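Local structure of type II secretion chaperone CpaB (Acinetobacter nosocomialis M2, 6O38) at residues Q41-F45 / T85-M90; Y72-E78 / I130-Q134; Q125-T129 / M141-E146; G148-A152 / V161-D165. The protein binds the secreted metalloprotease CpaA as its chaperone and probably assists its export by type II secretion. All blocks are in the same frame, centred on the assembly; numbering follows the deposited sequence.

Contact 1 (Q41-F45 / T85-M90); sequences QQIVF and TVKFQM. With SO4 (sulfate ion), chain B.
The Phe45 ring meets selenomethionine Met90 at its edge: Met90 CG lies near the ring plane, 3.9 Å from Phe45 CE1, and the selenium stands 5.4 Å from the ring centroid, a Met-aromatic contact made at the rim. Phe45 CE2 in turn sits at the edge of the Phe88 ring, 3.9 Å from CD1, while Val44 CG2 lies over one face of Phe88. That same methyl reaches Val86 CG1 at 3.6 Å. Val44 CG1 is anti to the backbone N (chi1 -172°), which leaves CG2 to make both contacts. Ile43 points the other way, but its CD1 comes back to the amide of Gln89. The two backbones run in roughly the same direction and share a single bridge at Ile43 and Lys87. Val44 N donates to Lys87 O at 3.2 Å; Lys87 N donates to Gln42 O, though that bond is modelled doubtfully short. On the outer side Ile43 N holds a sulfate oxygen, O1, at 2.9 Å, and Gln42 N adds a weak bond to O2. The sulfate, probably from the crystallisation liquor, is thus held by one good and one weak backbone N-H bond on the polar, partly exposed side, whereas Val44, Phe45, Phe88 and Met90 form the buried, apolar half of the contact.

Contact 2 (Y72-E78 / I130-Q134); sequences YDPKVIE and ITQSQ
Gln132 stretches out from its strand toward Tyr72, with CG anti to the backbone N (chi1 179°) and the chain extended beyond it; the twist about the last bond (chi3 -60°) then turns the amide so that OE1 faces the tyrosine and NE2 the short helix. Tyr72, whose CG is likewise anti to its own N, brings its hydroxyl up to OE1. Tyr72 OH donates to this oxygen, which lies at the ring edge, in plane, with ring and amide planes 75° apart; the modelled length is too short to be trusted. Thr139 OG1 is hydrogen-bonded to OE1, so a second hydroxyl also reaches the carbonyl. NE2 makes a weak but nearly straight bond of 3.5 Å to Pro74 O. The carboxylate of Glu78 also closes on the amide, OE2 lying 2.7 Å from Gln132 NE2 at a poor angle for bonding.

Helix 74-78 is a single short turn laid across strand 130-133, their axes 10.6 Å apart, on the side of the antiparallel sheet that carries Ile130 and Gln132. Asp73 is its N-cap: OD1 accepts from Lys75 N at 3.1 Å. Deeper in, Ile77 and Ile130 meet tip to tip, CD1 to CD1 at 4.2 Å, while the Ile77 and Gln132 side chains pass each other head to tail, Ile77 CG2 3.5 Å from Gln132 OE1. On the far side of the strand, Thr131 OG1 is hydrogen-bonded to Glu400 of the CpaA chain.

Contact 3 (Q125-T129 / M141-E146); sequences QNFFT and MQIFTE
Asn126 opens the pairing just ahead of the strand, with CB 3.5 Å from Phe144 O; its side chain crosses that of Glu146 at about a right angle, the amide and carboxylate planes 39° apart. Asn126 OD1 and Glu146 OE1 are both acceptors, so their closeness is no bond; OD1 is satisfied by Asp122 N, and Glu146 answers to Arg97 through a salt bridge at OE2. At Phe127 the regular ladder begins. Its N gives Phe144 O a weak bond, and its O takes Phe144 N at 3.1 Å. The two rings rise from the same face, side by side, in an offset edge-to-face pair: the edge of Phe144 is turned to the face of Phe127, CD2 coming to 3.4 Å from Phe127 CZ, with centroids 5.2 Å apart and planes at 61°.

These are neighbouring strands of a beta hairpin, 127-133 and 138-145, running antiparallel within the large sheet. The face bearing Phe127, Thr129, Gln142 and Phe144 is the one turned to the protease: Phe127 packs on Leu407, Gln142 on Phe493 and Phe144 on Asn533 of the CpaA chain.

Phe128 follows on the other face, a non-hydrogen-bonded partner of Ile143, and its CA sends a C-H toward Gln142 O. Its ring turns from Ile143 and meets Phe118 and, edge-to-face, Phe88. At Thr129 the hydrogen-bonded pairing returns: Thr129 N to Gln142 O and Gln142 N to Thr129 O are both 2.9 Å, in the carbonyl plane. Thr129 OG1, set between its backbone N and carbonyl carbon, rests against Gln142 CB at 3.3 Å.

Contact 4 (G148-A152 / V161-D165); sequences GNYSA and VQTMD
Selenomethionine Met164 reaches back over the neighbouring strand at Asn149, lying along its backbone. Its CB stands 4.4 Å from Asn149 O; CG, set beside the backbone N (chi1 -58°), comes to 3.5 Å from that oxygen and 4.0 Å from Asn149 CB. SE stays near the same CB, and a bend at chi2 (-137°) carries CE on to 3.9 Å from Tyr150 O, within touch of Ser151 CB. Beneath it strands 148-155 and 158-163 pair as an antiparallel hairpin. Ser151 and Gln162 are the hydrogen-bonded pair, N to O in both directions at 3.2 Å, and Val161 CA adds a C-H contact to Ser151 O. Tyr150 with Thr163 and Ala152 with Val161 are the flanking non-hydrogen-bonded pairs. On their face the Thr163 and Tyr150 side chains lie side by side, Thr163 CG2 3.7 Å from Tyr150 CE1, and Val161 CG1 packs on Ala152 CB at 3.8 Å. The opposite face meets the protease, Ser151 touching Phe493 and Gln162 touching Ser492 of the CpaA chain. Polar bonding here is therefore backbone to backbone at one residue pair, while beyond the last pair the contact continues as apolar packing of Met164 on Asn149 and Ser151.

In the fold
All four contacts reach the same antiparallel sheet. Contact 1 joins the chain just before strand 45-47 to strand 85-90; since these are the sheet's two outermost strands, the sheet curls round a shared core, much as in a barrel. In that core Phe88 CZ of contact 1 meets Phe128 CD2 of contact 3 at 3.5 Å, and Met141 CE of contact 3 meets Tyr72 CE1 of contact 2 at 3.4 Å. Contacts 3 and 4 are adjacent hairpins, their centres 10 Å apart, joined by a probable hydrogen bond from Met141 N to Ala152 O (2.8 Å). Contacts 2 and 4 do not touch. The side chain of Met164 in contact 4 is about 14 Å from the bound zinc.

Contact 1 (Q41-F45 / T85-M90)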
loop_
_atom_site.group_PDB
_atom_site.type_symbol
_atom_site.label_atom_id
_atom_site.label_comp_id
_atom_site.label_asym_id
_atom_site.label_seq_id
_atom_site.Cartn_x
_atom_site.Cartn_y
_atom_site.Cartn_z
ATOM N N GLN G 41 -5.681 -10.118 -22.496
ATOM C CA GLN G 41 -5.420 -10.861 -21.273
ATOM C C GLN G 41 -5.366 -9.905 -20.089
ATOM O O GLN G 41 -4.815 -8.805 -20.185
ATOM C CB GLN G 41 -4.112 -11.650 -21.378
ATOM C CG GLN G 41 -2.890 -10.810 -21.707
ATOM C CD GLN G 41 -1.593 -11.552 -21.451
ATOM O OE1 GLN G 41 -0.575 -11.288 -22.091
ATOM N NE2 GLN G 41 -1.621 -12.482 -20.502
ATOM N N GLN G 42 -5.956 -10.330 -18.970
ATOM C CA GLN G 42 -5.971 -9.490 -17.779
ATOM C C GLN G 42 -4.646 -9.538 -17.032
ATOM O O GLN G 42 -4.301 -8.580 -16.331
ATOM C CB GLN G 42 -7.118 -9.912 -16.858
ATOM C CG GLN G 42 -8.493 -9.756 -17.489
ATOM C CD GLN G 42 -9.611 -10.245 -16.589
ATOM O OE1 GLN G 42 -9.365 -10.845 -15.544
ATOM N NE2 GLN G 42 -10.850 -9.989 -16.993
ATOM N N ILE G 43 -3.891 -10.627 -17.173
ATOM C CA ILE G 43 -2.592 -10.736 -16.522
ATOM C C ILE G 43 -1.602 -9.805 -17.208
ATOM O O ILE G 43 -1.486 -9.793 -18.441
ATOM C CB ILE G 43 -2.103 -12.191 -16.545
ATOM C CG1 ILE G 43 -2.943 -13.052 -15.600
ATOM C CG2 ILE G 43 -0.635 -12.268 -16.177
ATOM C CD1 ILE G 43 -2.546 -14.512 -15.585
ATOM N N VAL G 44 -0.883 -9.018 -16.412
ATOM C CA VAL G 44 0.060 -8.042 -16.950
ATOM C C VAL G 44 1.429 -8.665 -17.192
ATOM O O VAL G 44 1.979 -8.572 -18.292
ATOM C CB VAL G 44 0.153 -6.825 -16.007
ATOM C CG1 VAL G 44 0.978 -5.728 -16.647
ATOM C CG2 VAL G 44 -1.233 -6.317 -15.664
ATOM N N PHE G 45 2.003 -9.302 -16.174
ATOM C CA PHE G 45 3.295 -9.964 -16.290
ATOM C C PHE G 45 3.199 -11.372 -15.719
ATOM O O PHE G 45 2.249 -11.719 -15.012
ATOM C CB PHE G 45 4.401 -9.167 -15.581
ATOM C CG PHE G 45 4.061 -8.770 -14.172
ATOM C CD1 PHE G 45 4.236 -9.658 -13.122
ATOM C CD2 PHE G 45 3.576 -7.502 -13.895
ATOM C CE1 PHE G 45 3.926 -9.294 -11.826
ATOM C CE2 PHE G 45 3.265 -7.131 -12.600
ATOM C CZ PHE G 45 3.440 -8.028 -11.565
ATOM N N THR G 85 -10.227 -4.291 -17.414
ATOM C CA THR G 85 -9.784 -5.033 -16.241
ATOM C C THR G 85 -8.339 -5.489 -16.406
ATOM O O THR G 85 -7.935 -5.945 -17.481
ATOM C CB THR G 85 -10.695 -6.238 -15.995
ATOM O OG1 THR G 85 -12.043 -5.787 -15.804
ATOM C CG2 THR G 85 -10.253 -7.013 -14.762
ATOM N N VAL G 86 -7.566 -5.363 -15.329
ATOM C CA VAL G 86 -6.156 -5.731 -15.303
ATOM C C VAL G 86 -5.904 -6.571 -14.058
ATOM O O VAL G 86 -6.459 -6.293 -12.989
ATOM C CB VAL G 86 -5.252 -4.477 -15.337
ATOM C CG1 VAL G 86 -4.106 -4.588 -14.345
ATOM C CG2 VAL G 86 -4.723 -4.246 -16.744
ATOM N N LYS G 87 -5.074 -7.605 -14.197
ATOM C CA LYS G 87 -4.836 -8.576 -13.138
ATOM C C LYS G 87 -3.349 -8.665 -12.824
ATOM O O LYS G 87 -2.509 -8.630 -13.729
ATOM C CB LYS G 87 -5.368 -9.956 -13.543
ATOM C CG LYS G 87 -5.388 -10.985 -12.427
ATOM C CD LYS G 87 -6.135 -12.231 -12.874
ATOM C CE LYS G 87 -6.747 -12.969 -11.696
ATOM N NZ LYS G 87 -7.705 -14.015 -12.148
ATOM N N PHE G 88 -3.031 -8.786 -11.536
ATOM C CA PHE G 88 -1.663 -8.951 -11.063
ATOM C C PHE G 88 -1.538 -10.277 -10.327
ATOM O O PHE G 88 -2.400 -10.629 -9.516
ATOM C CB PHE G 88 -1.248 -7.807 -10.130
ATOM C CG PHE G 88 -1.317 -6.447 -10.763
ATOM C CD1 PHE G 88 -0.241 -5.945 -11.479
ATOM C CD2 PHE G 88 -2.452 -5.663 -10.631
ATOM C CE1 PHE G 88 -0.300 -4.691 -12.058
ATOM C CE2 PHE G 88 -2.515 -4.409 -11.207
ATOM C CZ PHE G 88 -1.439 -3.923 -11.922
ATOM N N GLN G 89 -0.460 -11.010 -10.606
ATOM C CA GLN G 89 -0.187 -12.284 -9.949
ATOM C C GLN G 89 1.234 -12.264 -9.399
ATOM O O GLN G 89 2.203 -12.273 -10.165
ATOM C CB GLN G 89 -0.387 -13.460 -10.904
ATOM C CG GLN G 89 -1.844 -13.854 -11.089
ATOM C CD GLN G 89 -2.006 -15.190 -11.783
ATOM O OE1 GLN G 89 -1.065 -15.709 -12.385
ATOM N NE2 GLN G 89 -3.202 -15.760 -11.699
HETATM N N MSE G 90 1.346 -12.231 -8.076
HETATM C CA MSE G 90 2.627 -12.250 -7.379
HETATM C C MSE G 90 2.551 -13.238 -6.218
HETATM O O MSE G 90 2.870 -12.896 -5.080
HETATM C CB MSE G 90 2.999 -10.850 -6.893
HETATM C CG MSE G 90 3.445 -9.924 -8.013
HETATM SE SE MSE G 90 3.433 -8.043 -7.524
HETATM C CE MSE G 90 1.515 -7.739 -7.634
HETATM S S SO4 B . -5.772 -13.831 -18.315
HETATM O O1 SO4 B . -4.505 -13.145 -18.551
HETATM O O2 SO4 B . -6.728 -13.457 -19.352
HETATM O O3 SO4 B . -5.553 -15.274 -18.349
HETATM O O4 SO4 B . -6.295 -13.448 -17.006
#

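Contact 2 (Y72-E78 / I130-Q134)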
loop_
_atom_site.group_PDB
_atom_site.type_symbol
_atom_site.label_atom_id
_atom_site.label_comp_id
_atom_site.label_asym_id
_atom_site.label_seq_id
_atom_site.Cartn_x
_atom_site.Cartn_y
_atom_site.Cartn_z
ATOM N N TYR G 72 7.315 -9.629 -19.532
ATOM C CA TYR G 72 6.341 -8.564 -19.712
ATOM C C TYR G 72 6.178 -8.239 -21.188
ATOM O O TYR G 72 7.157 -8.200 -21.938
ATOM C CB TYR G 72 6.766 -7.311 -18.936
ATOM C CG TYR G 72 5.957 -6.075 -19.241
ATOM C CD1 TYR G 72 4.606 -6.010 -18.931
ATOM C CD2 TYR G 72 6.552 -4.962 -19.819
ATOM C CE1 TYR G 72 3.866 -4.875 -19.204
ATOM C CE2 TYR G 72 5.824 -3.825 -20.091
ATOM C CZ TYR G 72 4.483 -3.786 -19.782
ATOM O OH TYR G 72 3.760 -2.650 -20.054
ATOM N N ASP G 73 4.935 -8.011 -21.595
ATOM C CA ASP G 73 4.609 -7.605 -22.961
ATOM C C ASP G 73 4.024 -6.202 -22.923
ATOM O O ASP G 73 2.899 -6.018 -22.422
ATOM C CB ASP G 73 3.626 -8.585 -23.601
ATOM C CG ASP G 73 3.563 -8.453 -25.115
ATOM O OD1 ASP G 73 3.678 -7.322 -25.630
ATOM O OD2 ASP G 73 3.400 -9.491 -25.792
ATOM N N PRO G 74 4.732 -5.186 -23.427
ATOM C CA PRO G 74 4.208 -3.812 -23.351
ATOM C C PRO G 74 2.994 -3.565 -24.230
ATOM O O PRO G 74 2.313 -2.550 -24.036
ATOM C CB PRO G 74 5.401 -2.959 -23.803
ATOM C CG PRO G 74 6.195 -3.871 -24.679
ATOM C CD PRO G 74 6.051 -5.243 -24.080
ATOM N N LYS G 75 2.699 -4.450 -25.181
ATOM C CA LYS G 75 1.553 -4.260 -26.059
ATOM C C LYS G 75 0.229 -4.586 -25.380
ATOM O O LYS G 75 -0.822 -4.150 -25.862
ATOM C CB LYS G 75 1.717 -5.115 -27.318
ATOM C CG LYS G 75 2.976 -4.793 -28.108
ATOM C CD LYS G 75 3.322 -5.896 -29.092
ATOM C CE LYS G 75 4.626 -5.592 -29.812
ATOM N NZ LYS G 75 5.073 -6.725 -30.668
ATOM N N VAL G 76 0.256 -5.336 -24.277
ATOM C CA VAL G 76 -0.981 -5.688 -23.585
ATOM C C VAL G 76 -1.592 -4.461 -22.918
ATOM O O VAL G 76 -2.803 -4.229 -23.006
ATOM C CB VAL G 76 -0.720 -6.817 -22.571
ATOM C CG1 VAL G 76 -1.923 -7.005 -21.658
ATOM C CG2 VAL G 76 -0.395 -8.113 -23.299
ATOM N N ILE G 77 -0.768 -3.654 -22.244
ATOM C CA ILE G 77 -1.292 -2.475 -21.559
ATOM C C ILE G 77 -1.674 -1.390 -22.560
ATOM O O ILE G 77 -2.628 -0.636 -22.332
ATOM C CB ILE G 77 -0.270 -1.962 -20.526
ATOM C CG1 ILE G 77 -0.826 -0.756 -19.766
ATOM C CG2 ILE G 77 1.042 -1.604 -21.199
ATOM C CD1 ILE G 77 -2.097 -1.044 -19.001
ATOM N N GLU G 78 -0.956 -1.296 -23.682
ATOM C CA GLU G 78 -1.249 -0.268 -24.674
ATOM C C GLU G 78 -2.595 -0.483 -25.353
ATOM O O GLU G 78 -3.156 0.470 -25.903
ATOM C CB GLU G 78 -0.135 -0.216 -25.719
ATOM C CG GLU G 78 1.206 0.234 -25.164
ATOM C CD GLU G 78 2.345 0.013 -26.137
ATOM O OE1 GLU G 78 2.080 -0.420 -27.279
ATOM O OE2 GLU G 78 3.508 0.269 -25.761
ATOM N N ILE G 130 1.202 2.295 -13.934
ATOM C CA ILE G 130 2.105 1.711 -14.918
ATOM C C ILE G 130 2.578 2.851 -15.806
ATOM O O ILE G 130 1.788 3.419 -16.571
ATOM C CB ILE G 130 1.440 0.607 -15.750
ATOM C CG1 ILE G 130 1.059 -0.579 -14.863
ATOM C CG2 ILE G 130 2.362 0.158 -16.873
ATOM C CD1 ILE G 130 0.187 -1.604 -15.557
ATOM N N THR G 131 3.861 3.183 -15.711
ATOM C CA THR G 131 4.456 4.268 -16.478
ATOM C C THR G 131 5.462 3.660 -17.446
ATOM O O THR G 131 6.392 2.964 -17.023
ATOM C CB THR G 131 5.125 5.285 -15.553
ATOM O OG1 THR G 131 4.308 5.478 -14.392
ATOM C CG2 THR G 131 5.268 6.613 -16.255
ATOM N N GLN G 132 5.275 3.925 -18.736
ATOM C CA GLN G 132 5.956 3.185 -19.788
ATOM C C GLN G 132 6.535 4.140 -20.819
ATOM O O GLN G 132 5.836 5.031 -21.309
ATOM C CB GLN G 132 4.989 2.211 -20.466
ATOM C CG GLN G 132 5.590 1.400 -21.594
ATOM C CD GLN G 132 4.723 0.217 -21.971
ATOM O OE1 GLN G 132 4.454 -0.658 -21.147
ATOM N NE2 GLN G 132 4.269 0.190 -23.218
ATOM N N SER G 133 7.809 3.947 -21.144
ATOM C CA SER G 133 8.453 4.649 -22.243
ATOM C C SER G 133 8.406 3.783 -23.494
ATOM O O SER G 133 8.609 2.567 -23.426
ATOM C CB SER G 133 9.905 4.993 -21.902
ATOM O OG SER G 133 10.627 5.383 -23.057
ATOM N N GLN G 134 8.111 4.409 -24.632
ATOM C CA GLN G 134 8.049 3.679 -25.892
ATOM C C GLN G 134 9.415 3.599 -26.568
ATOM O O GLN G 134 9.802 2.537 -27.062
ATOM C CB GLN G 134 7.017 4.307 -26.833
ATOM C CG GLN G 134 6.900 3.563 -28.155
ATOM C CD GLN G 134 6.038 2.320 -28.038
ATOM O OE1 GLN G 134 5.299 2.153 -27.069
ATOM N NE2 GLN G 134 6.134 1.436 -29.027
#

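Contact 3 (Q125-T129 / M141-E146)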
loop_
_atom_site.group_PDB
_atom_site.type_symbol
_atom_site.label_atom_id
_atom_site.label_comp_id
_atom_site.label_asym_id
_atom_site.label_seq_id
_atom_site.Cartn_x
_atom_site.Cartn_y
_atom_site.Cartn_z
ATOM N N GLN G 125 -7.356 4.300 -0.565
ATOM C CA GLN G 125 -5.894 4.305 -0.529
ATOM C C GLN G 125 -5.228 3.468 -1.610
ATOM O O GLN G 125 -4.197 3.883 -2.143
ATOM C CB GLN G 125 -5.385 3.855 0.857
ATOM C CG GLN G 125 -5.682 4.844 1.961
ATOM C CD GLN G 125 -5.044 6.202 1.681
ATOM O OE1 GLN G 125 -3.878 6.282 1.279
ATOM N NE2 GLN G 125 -5.804 7.268 1.880
ATOM N N ASN G 126 -5.771 2.306 -1.953
ATOM C CA ASN G 126 -5.057 1.373 -2.812
ATOM C C ASN G 126 -5.251 1.741 -4.274
ATOM O O ASN G 126 -6.335 2.165 -4.684
ATOM C CB ASN G 126 -5.533 -0.057 -2.571
ATOM C CG ASN G 126 -5.419 -0.470 -1.113
ATOM O OD1 ASN G 126 -6.200 -1.285 -0.627
ATOM N ND2 ASN G 126 -4.437 0.087 -0.412
ATOM N N PHE G 127 -4.188 1.561 -5.055
ATOM C CA PHE G 127 -4.178 1.861 -6.481
ATOM C C PHE G 127 -2.864 1.349 -7.052
ATOM O O PHE G 127 -1.976 0.906 -6.317
ATOM C CB PHE G 127 -4.340 3.363 -6.745
ATOM C CG PHE G 127 -3.142 4.185 -6.351
ATOM C CD1 PHE G 127 -2.933 4.543 -5.028
ATOM C CD2 PHE G 127 -2.234 4.615 -7.306
ATOM C CE1 PHE G 127 -1.835 5.301 -4.664
ATOM C CE2 PHE G 127 -1.133 5.375 -6.948
ATOM C CZ PHE G 127 -0.935 5.719 -5.625
ATOM N N PHE G 128 -2.749 1.418 -8.375
ATOM C CA PHE G 128 -1.520 1.036 -9.051
ATOM C C PHE G 128 -1.276 1.973 -10.224
ATOM O O PHE G 128 -2.199 2.598 -10.751
ATOM C CB PHE G 128 -1.561 -0.425 -9.533
ATOM C CG PHE G 128 -2.627 -0.702 -10.557
ATOM C CD1 PHE G 128 -3.897 -1.089 -10.165
ATOM C CD2 PHE G 128 -2.354 -0.589 -11.911
ATOM C CE1 PHE G 128 -4.878 -1.347 -11.104
ATOM C CE2 PHE G 128 -3.330 -0.845 -12.853
ATOM C CZ PHE G 128 -4.594 -1.225 -12.450
ATOM N N THR G 129 -0.010 2.067 -10.626
ATOM C CA THR G 129 0.394 2.912 -11.740
ATOM C C THR G 129 1.358 2.138 -12.623
ATOM O O THR G 129 2.227 1.419 -12.124
ATOM C CB THR G 129 1.067 4.217 -11.279
ATOM O OG1 THR G 129 2.345 3.923 -10.702
ATOM C CG2 THR G 129 0.205 4.952 -10.260
HETATM N N MSE G 141 6.412 -0.071 -12.630
HETATM C CA MSE G 141 5.109 -0.294 -12.013
HETATM C C MSE G 141 5.141 -0.050 -10.511
HETATM O O MSE G 141 6.062 -0.480 -9.820
HETATM C CB MSE G 141 4.620 -1.716 -12.280
HETATM C CG MSE G 141 4.469 -2.055 -13.742
HETATM SE SE MSE G 141 3.640 -3.795 -13.984
HETATM C CE MSE G 141 3.962 -3.980 -15.890
ATOM N N GLN G 142 4.119 0.642 -10.013
ATOM C CA GLN G 142 3.932 0.863 -8.584
ATOM C C GLN G 142 2.629 0.190 -8.178
ATOM O O GLN G 142 1.549 0.624 -8.589
ATOM C CB GLN G 142 3.898 2.355 -8.255
ATOM C CG GLN G 142 5.149 3.117 -8.649
ATOM C CD GLN G 142 5.058 4.589 -8.302
ATOM O OE1 GLN G 142 4.146 5.017 -7.595
ATOM N NE2 GLN G 142 6.005 5.375 -8.802
ATOM N N ILE G 143 2.729 -0.872 -7.387
ATOM C CA ILE G 143 1.570 -1.631 -6.934
ATOM C C ILE G 143 1.437 -1.397 -5.435
ATOM O O ILE G 143 2.274 -1.855 -4.648
ATOM C CB ILE G 143 1.701 -3.123 -7.266
ATOM C CG1 ILE G 143 1.984 -3.300 -8.759
ATOM C CG2 ILE G 143 0.441 -3.873 -6.865
ATOM C CD1 ILE G 143 2.586 -4.637 -9.120
ATOM N N PHE G 144 0.385 -0.684 -5.038
ATOM C CA PHE G 144 0.164 -0.302 -3.647
ATOM C C PHE G 144 -1.074 -1.022 -3.127
ATOM O O PHE G 144 -2.201 -0.687 -3.507
ATOM C CB PHE G 144 0.015 1.212 -3.520
ATOM C CG PHE G 144 1.217 1.980 -3.992
ATOM C CD1 PHE G 144 2.485 1.651 -3.545
ATOM C CD2 PHE G 144 1.077 3.028 -4.887
ATOM C CE1 PHE G 144 3.593 2.356 -3.979
ATOM C CE2 PHE G 144 2.182 3.735 -5.325
ATOM C CZ PHE G 144 3.440 3.400 -4.870
ATOM N N THR G 145 -0.862 -2.001 -2.254
ATOM C CA THR G 145 -1.936 -2.722 -1.590
ATOM C C THR G 145 -1.764 -2.610 -0.081
ATOM O O THR G 145 -0.717 -2.193 0.421
ATOM C CB THR G 145 -1.965 -4.198 -2.007
ATOM O OG1 THR G 145 -0.862 -4.888 -1.409
ATOM C CG2 THR G 145 -1.886 -4.332 -3.520
ATOM N N GLU G 146 -2.817 -2.985 0.647
ATOM C CA GLU G 146 -2.733 -3.010 2.102
ATOM C C GLU G 146 -1.810 -4.115 2.601
ATOM O O GLU G 146 -1.334 -4.041 3.739
ATOM C CB GLU G 146 -4.127 -3.184 2.712
ATOM C CG GLU G 146 -4.754 -4.556 2.490
ATOM C CD GLU G 146 -5.218 -4.782 1.062
ATOM O OE1 GLU G 146 -5.272 -3.805 0.285
ATOM O OE2 GLU G 146 -5.526 -5.942 0.716
#

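Contact 4 (G148-A152 / V161-D165)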
loop_
_atom_site.group_PDB
_atom_site.type_symbol
_atom_site.label_atom_id
_atom_site.label_comp_id
_atom_site.label_asym_id
_atom_site.label_seq_id
_atom_site.Cartn_x
_atom_site.Cartn_y
_atom_site.Cartn_z
ATOM N N GLY G 148 1.112 -4.803 1.223
ATOM C CA GLY G 148 2.485 -4.464 0.899
ATOM C C GLY G 148 2.562 -3.686 -0.396
ATOM O O GLY G 148 1.603 -3.591 -1.159
ATOM N N ASN G 149 3.744 -3.124 -0.636
ATOM C CA ASN G 149 4.013 -2.297 -1.804
ATOM C C ASN G 149 5.092 -2.952 -2.654
ATOM O O ASN G 149 6.103 -3.429 -2.130
ATOM C CB ASN G 149 4.451 -0.893 -1.386
ATOM C CG ASN G 149 3.458 -0.234 -0.454
ATOM O OD1 ASN G 149 2.259 -0.209 -0.724
ATOM N ND2 ASN G 149 3.952 0.294 0.659
ATOM N N TYR G 150 4.873 -2.976 -3.965
ATOM C CA TYR G 150 5.749 -3.695 -4.876
ATOM C C TYR G 150 6.095 -2.824 -6.074
ATOM O O TYR G 150 5.226 -2.160 -6.647
ATOM C CB TYR G 150 5.095 -5.001 -5.336
ATOM C CG TYR G 150 4.600 -5.837 -4.181
ATOM C CD1 TYR G 150 5.445 -6.720 -3.523
ATOM C CD2 TYR G 150 3.291 -5.725 -3.734
ATOM C CE1 TYR G 150 4.997 -7.476 -2.457
ATOM C CE2 TYR G 150 2.834 -6.476 -2.671
ATOM C CZ TYR G 150 3.689 -7.352 -2.037
ATOM O OH TYR G 150 3.237 -8.104 -0.976
ATOM N N SER G 151 7.373 -2.831 -6.442
ATOM C CA SER G 151 7.875 -2.092 -7.589
ATOM C C SER G 151 8.370 -3.064 -8.651
ATOM O O SER G 151 8.975 -4.092 -8.332
ATOM C CB SER G 151 9.008 -1.149 -7.178
ATOM O OG SER G 151 10.093 -1.872 -6.619
ATOM N N ALA G 152 8.111 -2.733 -9.913
ATOM C CA ALA G 152 8.540 -3.548 -11.043
ATOM C C ALA G 152 9.301 -2.666 -12.020
ATOM O O ALA G 152 8.776 -1.643 -12.473
ATOM C CB ALA G 152 7.346 -4.214 -11.734
ATOM N N VAL G 161 10.460 -7.701 -10.059
ATOM C CA VAL G 161 9.534 -7.226 -9.038
ATOM C C VAL G 161 10.116 -7.563 -7.675
ATOM O O VAL G 161 10.663 -8.652 -7.472
ATOM C CB VAL G 161 8.126 -7.830 -9.196
ATOM C CG1 VAL G 161 7.067 -6.776 -8.923
ATOM C CG2 VAL G 161 7.953 -8.403 -10.583
ATOM N N GLN G 162 9.993 -6.625 -6.741
ATOM C CA GLN G 162 10.562 -6.796 -5.416
ATOM C C GLN G 162 9.784 -5.943 -4.428
ATOM O O GLN G 162 9.126 -4.968 -4.800
ATOM C CB GLN G 162 12.045 -6.405 -5.390
ATOM C CG GLN G 162 12.293 -4.956 -5.791
ATOM C CD GLN G 162 13.766 -4.601 -5.850
ATOM O OE1 GLN G 162 14.613 -5.457 -6.100
ATOM N NE2 GLN G 162 14.077 -3.331 -5.620
ATOM N N THR G 163 9.863 -6.329 -3.158
ATOM C CA THR G 163 9.356 -5.472 -2.102
ATOM C C THR G 163 10.269 -4.260 -1.959
ATOM O O THR G 163 11.474 -4.329 -2.217
ATOM C CB THR G 163 9.271 -6.233 -0.779
ATOM O OG1 THR G 163 9.817 -7.548 -0.946
ATOM C CG2 THR G 163 7.823 -6.346 -0.323
HETATM N N MSE G 164 9.684 -3.141 -1.549
HETATM C CA MSE G 164 10.400 -1.869 -1.549
HETATM C C MSE G 164 11.545 -1.829 -0.538
HETATM O O MSE G 164 12.384 -0.928 -0.580
HETATM C CB MSE G 164 9.423 -0.721 -1.290
HETATM C CG MSE G 164 8.301 -0.653 -2.313
HETATM SE SE MSE G 164 7.918 1.154 -2.928
HETATM C CE MSE G 164 6.717 0.717 -4.402
ATOM N N ASP G 165 11.581 -2.809 0.370
ATOM C CA ASP G 165 12.693 -2.892 1.310
ATOM C C ASP G 165 13.984 -3.294 0.610
ATOM O O ASP G 165 15.073 -2.904 1.047
ATOM C CB ASP G 165 12.367 -3.877 2.434
ATOM C CG ASP G 165 11.949 -5.240 1.918
ATOM O OD1 ASP G 165 11.942 -5.441 0.687
ATOM O OD2 ASP G 165 11.625 -6.114 2.750
#